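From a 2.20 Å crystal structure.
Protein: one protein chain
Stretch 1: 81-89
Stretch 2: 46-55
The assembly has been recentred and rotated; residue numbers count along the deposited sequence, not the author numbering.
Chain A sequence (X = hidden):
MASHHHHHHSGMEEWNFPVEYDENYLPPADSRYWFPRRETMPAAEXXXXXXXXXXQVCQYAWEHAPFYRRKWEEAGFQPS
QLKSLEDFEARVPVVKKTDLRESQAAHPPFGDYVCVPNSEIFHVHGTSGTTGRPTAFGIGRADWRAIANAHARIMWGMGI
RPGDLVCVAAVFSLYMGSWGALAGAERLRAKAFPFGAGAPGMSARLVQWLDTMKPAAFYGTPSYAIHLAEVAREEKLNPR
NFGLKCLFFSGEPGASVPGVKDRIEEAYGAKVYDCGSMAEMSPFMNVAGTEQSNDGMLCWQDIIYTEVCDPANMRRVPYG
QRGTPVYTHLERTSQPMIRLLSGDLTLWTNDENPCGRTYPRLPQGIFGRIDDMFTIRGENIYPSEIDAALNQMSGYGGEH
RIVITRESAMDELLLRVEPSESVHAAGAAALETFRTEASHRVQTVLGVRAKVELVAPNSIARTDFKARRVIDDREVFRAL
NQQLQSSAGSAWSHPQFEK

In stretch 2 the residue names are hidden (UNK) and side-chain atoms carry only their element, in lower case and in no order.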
# COMPACT_ATOMS: atom_id res chain seq x y z
N GLN A 81 -8.04 -21.03 37.00
CA GLN A 81 -7.20 -22.24 37.06
C GLN A 81 -5.81 -21.95 36.49
O GLN A 81 -4.94 -22.81 36.55
CB GLN A 81 -7.86 -23.42 36.32
CG GLN A 81 -9.20 -23.88 36.90
CD GLN A 81 -9.84 -24.87 35.97
OE1 GLN A 81 -10.32 -24.52 34.90
NE2 GLN A 81 -9.84 -26.13 36.33
N LEU A 82 -5.60 -20.74 35.93
CA LEU A 82 -4.30 -20.32 35.42
C LEU A 82 -3.53 -19.83 36.66
O LEU A 82 -3.72 -18.68 37.10
CB LEU A 82 -4.48 -19.17 34.41
CG LEU A 82 -3.55 -19.12 33.19
CD1 LEU A 82 -3.66 -17.78 32.49
CD2 LEU A 82 -2.09 -19.42 33.54
N LYS A 83 -2.73 -20.71 37.28
CA LYS A 83 -2.01 -20.38 38.51
C LYS A 83 -0.49 -20.47 38.36
O LYS A 83 0.24 -20.19 39.31
CB LYS A 83 -2.51 -21.23 39.69
CG LYS A 83 -3.97 -20.96 40.06
CD LYS A 83 -4.32 -21.66 41.35
CE LYS A 83 -5.77 -21.57 41.73
NZ LYS A 83 -6.00 -22.18 43.08
N SER A 84 -0.02 -20.83 37.14
CA SER A 84 1.39 -20.96 36.74
C SER A 84 1.48 -21.09 35.21
O SER A 84 0.47 -21.37 34.56
CB SER A 84 2.04 -22.16 37.41
OG SER A 84 1.53 -23.39 36.94
N LEU A 85 2.69 -20.96 34.64
CA LEU A 85 2.96 -21.11 33.21
C LEU A 85 2.74 -22.57 32.79
O LEU A 85 2.43 -22.84 31.62
CB LEU A 85 4.38 -20.63 32.86
CG LEU A 85 4.67 -19.13 33.07
CD1 LEU A 85 6.15 -18.82 32.87
CD2 LEU A 85 3.81 -18.25 32.15
N GLU A 86 2.89 -23.50 33.74
CA GLU A 86 2.66 -24.93 33.54
C GLU A 86 1.15 -25.22 33.40
O GLU A 86 0.77 -26.11 32.65
CB GLU A 86 3.34 -25.81 34.62
CG GLU A 86 4.14 -25.10 35.72
CD GLU A 86 5.37 -24.29 35.35
OE1 GLU A 86 6.20 -24.77 34.54
OE2 GLU A 86 5.54 -23.19 35.92
N ASP A 87 0.30 -24.44 34.10
CA ASP A 87 -1.17 -24.55 34.00
C ASP A 87 -1.62 -24.09 32.62
O ASP A 87 -2.49 -24.71 32.02
CB ASP A 87 -1.86 -23.68 35.06
CG ASP A 87 -1.94 -24.23 36.47
OD1 ASP A 87 -1.93 -25.47 36.63
OD2 ASP A 87 -2.09 -23.44 37.40
N PHE A 88 -1.01 -23.01 32.13
CA PHE A 88 -1.26 -22.41 30.82
C PHE A 88 -1.04 -23.42 29.68
O PHE A 88 -1.93 -23.59 28.86
CB PHE A 88 -0.35 -21.18 30.64
CG PHE A 88 -0.75 -20.23 29.54
CD1 PHE A 88 -1.92 -19.49 29.63
CD2 PHE A 88 0.08 -20.03 28.44
CE1 PHE A 88 -2.30 -18.61 28.61
CE2 PHE A 88 -0.27 -19.12 27.44
CZ PHE A 88 -1.47 -18.43 27.52
N GLU A 89 0.12 -24.10 29.65
CA GLU A 89 0.44 -25.05 28.57
C GLU A 89 -0.40 -26.32 28.57
O GLU A 89 -0.70 -26.85 27.50
CB GLU A 89 1.94 -25.40 28.54
CG GLU A 89 2.45 -26.12 29.78
CD GLU A 89 3.95 -26.20 29.94
OE1 GLU A 89 4.68 -26.04 28.93
OE2 GLU A 89 4.40 -26.45 31.07
N UNK A 46 10.37 -11.42 34.87
CA UNK A 46 9.50 -11.13 33.73
C UNK A 46 8.42 -12.19 33.60
O UNK A 46 7.26 -11.84 33.37
n UNK A 46 12.74 -11.60 29.99
c UNK A 46 10.10 -10.59 29.95
c UNK A 46 10.30 -11.03 32.42
c UNK A 46 9.51 -10.35 31.31
n UNK A 46 11.31 -9.81 29.73
c UNK A 46 12.54 -10.31 29.76
n UNK A 46 13.59 -9.53 29.53
N UNK A 47 8.79 -13.48 33.79
CA UNK A 47 7.86 -14.62 33.74
C UNK A 47 6.77 -14.53 34.81
O UNK A 47 5.67 -15.03 34.59
c UNK A 47 9.24 -16.45 32.56
o UNK A 47 9.15 -15.74 31.52
o UNK A 47 9.84 -17.56 32.58
c UNK A 47 8.62 -15.95 33.85
N UNK A 48 7.07 -13.85 35.94
CA UNK A 48 6.09 -13.63 37.01
C UNK A 48 5.01 -12.65 36.53
O UNK A 48 3.81 -12.90 36.71
c UNK A 48 7.59 -13.89 40.57
c UNK A 48 8.27 -15.02 41.32
c UNK A 48 6.77 -13.09 38.28
n UNK A 48 7.88 -15.07 42.76
c UNK A 48 7.49 -14.19 39.07
N UNK A 49 5.44 -11.54 35.92
CA UNK A 49 4.58 -10.49 35.42
C UNK A 49 3.82 -10.97 34.18
O UNK A 49 2.65 -10.63 34.04
c UNK A 49 5.39 -9.24 35.12
N UNK A 50 4.46 -11.82 33.33
CA UNK A 50 3.83 -12.41 32.13
C UNK A 50 2.62 -13.25 32.55
O UNK A 50 1.55 -13.07 31.99
c UNK A 50 4.13 -14.18 30.28
c UNK A 50 4.84 -13.21 31.26
c UNK A 50 5.77 -12.25 30.51
c UNK A 50 7.10 -12.83 30.12
N UNK A 51 2.79 -14.08 33.59
CA UNK A 51 1.73 -14.92 34.17
C UNK A 51 0.60 -14.03 34.69
O UNK A 51 -0.57 -14.36 34.50
c UNK A 51 1.29 -16.54 36.22
c UNK A 51 2.00 -17.20 37.40
c UNK A 51 0.41 -17.53 35.45
c UNK A 51 2.29 -15.82 35.28
N UNK A 52 0.97 -12.91 35.34
CA UNK A 52 0.04 -11.91 35.85
C UNK A 52 -0.80 -11.33 34.73
O UNK A 52 -2.03 -11.26 34.84
N UNK A 53 -0.14 -10.96 33.63
CA UNK A 53 -0.79 -10.42 32.43
C UNK A 53 -1.69 -11.47 31.77
O UNK A 53 -2.78 -11.14 31.31
n UNK A 53 -0.84 -7.16 31.14
c UNK A 53 -1.36 -8.23 30.29
c UNK A 53 0.27 -9.92 31.42
c UNK A 53 -0.03 -6.20 30.71
n UNK A 53 0.42 -5.29 31.55
c UNK A 53 -0.34 -9.36 30.10
n UNK A 53 0.32 -6.14 29.43
N UNK A 54 -1.20 -12.71 31.70
CA UNK A 54 -1.85 -13.89 31.13
C UNK A 54 -3.20 -14.09 31.79
O UNK A 54 -4.18 -14.35 31.11
c UNK A 54 0.95 -16.51 30.40
c UNK A 54 -0.94 -15.11 31.34
c UNK A 54 -0.48 -15.17 28.82
c UNK A 54 -0.42 -15.92 30.14
N UNK A 55 -3.27 -13.87 33.11
CA UNK A 55 -4.49 -13.96 33.91
C UNK A 55 -5.47 -12.85 33.51
O UNK A 55 -6.66 -13.12 33.30
n UNK A 55 -2.81 -15.86 38.12
o UNK A 55 -2.08 -13.85 37.48
c UNK A 55 -2.71 -14.89 37.23
c UNK A 55 -4.16 -13.89 35.41
c UNK A 55 -3.37 -15.11 35.90

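Position 46 carries seven side-chain atoms: three carbons, a nitrogen, then a carbon bearing two more nitrogens. That is a guanidinium, and it stays out of reach of stretch 1. The residue is Arg46, which bonds elsewhere in the structure.

Position 47 has two carbons, the second carrying two oxygens. The carbon of this carboxylate on a short stem approaches Leu85. The residue is Asp47. Its CG lies 3.9 Å from Leu85 CD1.

Position 48 has four carbons in a row ending in nitrogen. Its CA-to-CB bond points away from stretch 1, and it makes no contact. It is Lys48.

Position 49 has a single side-chain carbon and makes no contact. It is Ala49.

Position 50 has four carbons, forked at the first, with one arm two carbons long. An outer carbon just reaches Leu85. Branching at CB in this way gives Ile50. Its CG2 is 4.5 Å from Leu85 CD2, a marginal contact.

Position 51 also has four carbons, but the fork is at the second. Its carbons touch Leu82 and the backbone of Ser84. This is Leu51. Its CD1 sits 3.7 Å from Leu82 CD2 and 3.7 Å from Ser84 C. Its CB is 4.2 Å from Leu85 CD2.

Position 52 has no side-chain atoms, so it is Gly52. An ideal CB here would meet nothing of stretch 1, but would lie 3.1 Å from Ala49 O.

Position 53 repeats the pattern of three carbons, a nitrogen, and a carbon with two nitrogens. It is out of reach of stretch 1. It is Arg53.

Position 54 has four carbons forked at the second, and one carbon lies over the face of the Phe88 ring. It is Leu54. The carbon over the ring is CG, 3.8 Å from the Phe88 ring centroid and 20° off the normal, a CH-pi contact. Leu54 CD2 is 3.8 Å from Leu85 CD2.

Position 55 has three carbons, the third carrying one oxygen and one nitrogen. The nitrogen lies near the backbone O of Leu82, which can only accept. The amide on this longer stem marks Gln55. Its NE2 donates to Leu82 O at 3.1 Å, with an angle of 158° at the hydrogen.

The contact is mainly apolar. The CA-to-CB bonds of Leu51 and Leu54 point toward stretch 1, and both side chains pack against Leu82 and Leu85, while Phe88 adds its ring face to Leu54. The one hydrogen bond across the stretches, from Gln55, satisfies a backbone carbonyl in the loop before helix 85-89. The helix axes approach to 10.9 Å and cross at 48°.

Stretch 2, residues 46-55: RDKAILGRLQ
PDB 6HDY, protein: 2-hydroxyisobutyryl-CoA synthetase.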